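Local atomic coordinates of neisseria adhesin A (Neisseria meningitidis, PDB entry 4CJD), a protein that sits on the bacterial surface as a trimeric autotransporter adhesin and probably mediates adhesion to and uptake by human epithelial cells. Residues Asp26-Lys31 with Gly63-Leu68. Numbering follows the deposited sequence.
Sequences DINGFK and GLKEVL
Leu64 and Lys65 turn their backbone N-H groups onto the carbonyls of Asp26 and Ile27 in the final turn of helix 9-28, so the C-terminal end of one helix meets the N-terminal end of the next. Leu64 N donates to Asp26 O at 2.9 Å. Lys65 N donates to Ile27 O at 3.1 Å, and this bond is almost straight, with 175° at the hydrogen. Ile27 O also accepts a hydrogen bond from a water; the water oxygen lies 2.8 Å from Glu66 N, from which it accepts a hydrogen bond in turn. Three successive N-H groups of the helix's first turn are thus linked, directly or through water, to the end of helix 9-28. Electrostatically, the two helix ends should suit each other.

Gly63, the N-cap residue, lies against Gly29, the first residue past the end of helix 9-28. Gly63 CA sits 3.6 Å from Gly29 N, and both glycines have positive phi. Gly63 CA also makes a CH...O contact with Asp26 O.

Lys65 carries the polar side-chain contact. With CG anti to its carbonyl carbon (chi1 -65°) and the rest extended, it lies side by side with Asn28, and NZ reaches a lone pair of Asn28 OD1 at 2.7 Å. On the way its CE presses on Ile27 CG2 at a tight 3.4 Å. NZ also forms a salt bridge with Asp26 of a neighbouring subunit. Leu64 CD1 meets Ile27 CG1 more loosely, at 4.2 Å. Around the trimer, Leu64 packs on Leu64 and Leu68 of neighbouring subunits.

The contact joins two helices of the head domain, 9-28 and the long coiled-coil helix 64-113, while strands 35-40 and 43-48 and helix 51-56 occupy the excursion between them.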
loop_
_atom_site.group_PDB
_atom_site.type_symbol
_atom_site.label_atom_id
_atom_site.label_comp_id
_atom_site.label_asym_id
_atom_site.label_seq_id
_atom_site.Cartn_x
_atom_site.Cartn_y
_atom_site.Cartn_z
ATOM N N ASP A 26 -15.378 -22.811 20.856
ATOM C CA ASP A 26 -14.902 -21.465 20.550
ATOM C C ASP A 26 -13.528 -21.473 19.898
ATOM O O ASP A 26 -13.246 -20.721 18.940
ATOM C CB ASP A 26 -14.830 -20.583 21.810
ATOM C CG ASP A 26 -16.168 -20.033 22.196
ATOM O OD1 ASP A 26 -17.138 -20.225 21.436
ATOM O OD2 ASP A 26 -16.247 -19.415 23.249
ATOM N N ILE A 27 -12.658 -22.318 20.410
ATOM C CA ILE A 27 -11.282 -22.337 19.890
ATOM C C ILE A 27 -11.144 -23.063 18.554
ATOM O O ILE A 27 -10.410 -22.623 17.636
ATOM C CB ILE A 27 -10.329 -22.965 20.944
ATOM C CG1 ILE A 27 -10.156 -21.993 22.127
ATOM C CG2 ILE A 27 -8.904 -23.317 20.349
ATOM C CD1 ILE A 27 -9.584 -22.709 23.393
ATOM N N ASN A 28 -11.856 -24.165 18.428
ATOM C CA ASN A 28 -11.659 -25.060 17.273
ATOM C C ASN A 28 -12.769 -24.994 16.262
ATOM O O ASN A 28 -12.631 -25.510 15.156
ATOM C CB ASN A 28 -11.503 -26.513 17.730
ATOM C CG ASN A 28 -10.266 -26.702 18.591
ATOM O OD1 ASN A 28 -9.171 -26.526 18.123
ATOM N ND2 ASN A 28 -10.454 -26.987 19.862
ATOM N N GLY A 29 -13.884 -24.361 16.607
ATOM C CA GLY A 29 -14.911 -24.210 15.571
ATOM C C GLY A 29 -16.032 -25.220 15.734
ATOM O O GLY A 29 -15.880 -26.207 16.470
ATOM N N PHE A 30 -17.180 -24.984 15.096
ATOM C CA PHE A 30 -18.176 -26.048 15.025
ATOM C C PHE A 30 -18.949 -25.910 13.730
ATOM O O PHE A 30 -18.836 -24.896 12.990
ATOM C CB PHE A 30 -19.132 -26.028 16.239
ATOM C CG PHE A 30 -20.020 -24.797 16.280
ATOM C CD1 PHE A 30 -19.512 -23.579 16.749
ATOM C CD2 PHE A 30 -21.342 -24.850 15.832
ATOM C CE1 PHE A 30 -20.309 -22.427 16.787
ATOM C CE2 PHE A 30 -22.170 -23.696 15.858
ATOM C CZ PHE A 30 -21.655 -22.485 16.358
ATOM N N LYS A 31 -19.715 -26.939 13.417
ATOM C CA LYS A 31 -20.436 -26.955 12.149
ATOM C C LYS A 31 -21.803 -27.531 12.355
ATOM O O LYS A 31 -22.106 -28.094 13.430
ATOM C CB LYS A 31 -19.676 -27.779 11.130
ATOM C CG LYS A 31 -19.644 -29.268 11.459
ATOM C CD LYS A 31 -18.687 -29.968 10.462
ATOM C CE LYS A 31 -18.691 -31.452 10.593
ATOM N NZ LYS A 31 -18.240 -31.900 11.925
ATOM N N GLY A 63 -14.168 -20.805 14.565
ATOM C CA GLY A 63 -13.253 -20.970 15.684
ATOM C C GLY A 63 -12.075 -20.040 15.620
ATOM O O GLY A 63 -11.696 -19.560 14.542
ATOM N N LEU A 64 -11.512 -19.717 16.783
ATOM C CA LEU A 64 -10.407 -18.762 16.846
ATOM C C LEU A 64 -9.177 -19.193 16.016
ATOM O O LEU A 64 -8.551 -18.372 15.317
ATOM C CB LEU A 64 -10.007 -18.551 18.317
ATOM C CG LEU A 64 -11.145 -18.092 19.263
ATOM C CD1 LEU A 64 -10.658 -18.042 20.686
ATOM C CD2 LEU A 64 -11.740 -16.754 18.871
ATOM N N LYS A 65 -8.832 -20.473 16.066
ATOM C CA LYS A 65 -7.631 -20.936 15.318
ATOM C C LYS A 65 -7.777 -20.696 13.815
ATOM O O LYS A 65 -6.874 -20.180 13.163
ATOM C CB LYS A 65 -7.347 -22.443 15.574
ATOM C CG LYS A 65 -6.958 -22.785 17.071
ATOM C CD LYS A 65 -6.556 -24.354 17.205
ATOM C CE LYS A 65 -6.486 -24.961 18.644
ATOM N NZ LYS A 65 -6.631 -26.535 18.885
ATOM N N GLU A 66 -8.934 -21.058 13.265
ATOM C CA GLU A 66 -9.119 -20.877 11.855
ATOM C C GLU A 66 -9.159 -19.407 11.454
ATOM O O GLU A 66 -8.674 -19.042 10.374
ATOM C CB GLU A 66 -10.411 -21.584 11.384
ATOM C CG GLU A 66 -10.650 -21.397 9.880
ATOM C CD GLU A 66 -9.513 -21.951 9.036
ATOM O OE1 GLU A 66 -8.780 -22.822 9.530
ATOM O OE2 GLU A 66 -9.318 -21.483 7.899
ATOM N N VAL A 67 -9.781 -18.545 12.267
ATOM C CA VAL A 67 -9.779 -17.120 11.890
ATOM C C VAL A 67 -8.323 -16.612 11.920
ATOM O O VAL A 67 -7.858 -15.857 11.019
ATOM C CB VAL A 67 -10.685 -16.252 12.849
ATOM C CG1 VAL A 67 -10.594 -14.742 12.479
ATOM C CG2 VAL A 67 -12.172 -16.721 12.751
ATOM N N LEU A 68 -7.585 -17.013 12.944
ATOM C CA LEU A 68 -6.178 -16.589 12.982
ATOM C C LEU A 68 -5.416 -17.085 11.741
ATOM O O LEU A 68 -4.612 -16.333 11.169
ATOM C CB LEU A 68 -5.491 -17.068 14.258
ATOM C CG LEU A 68 -5.781 -16.246 15.517
ATOM C CD1 LEU A 68 -5.321 -17.001 16.756
ATOM C CD2 LEU A 68 -5.120 -14.899 15.444
HETATM O O HOH W 1 -10.712 -22.843 14.515
#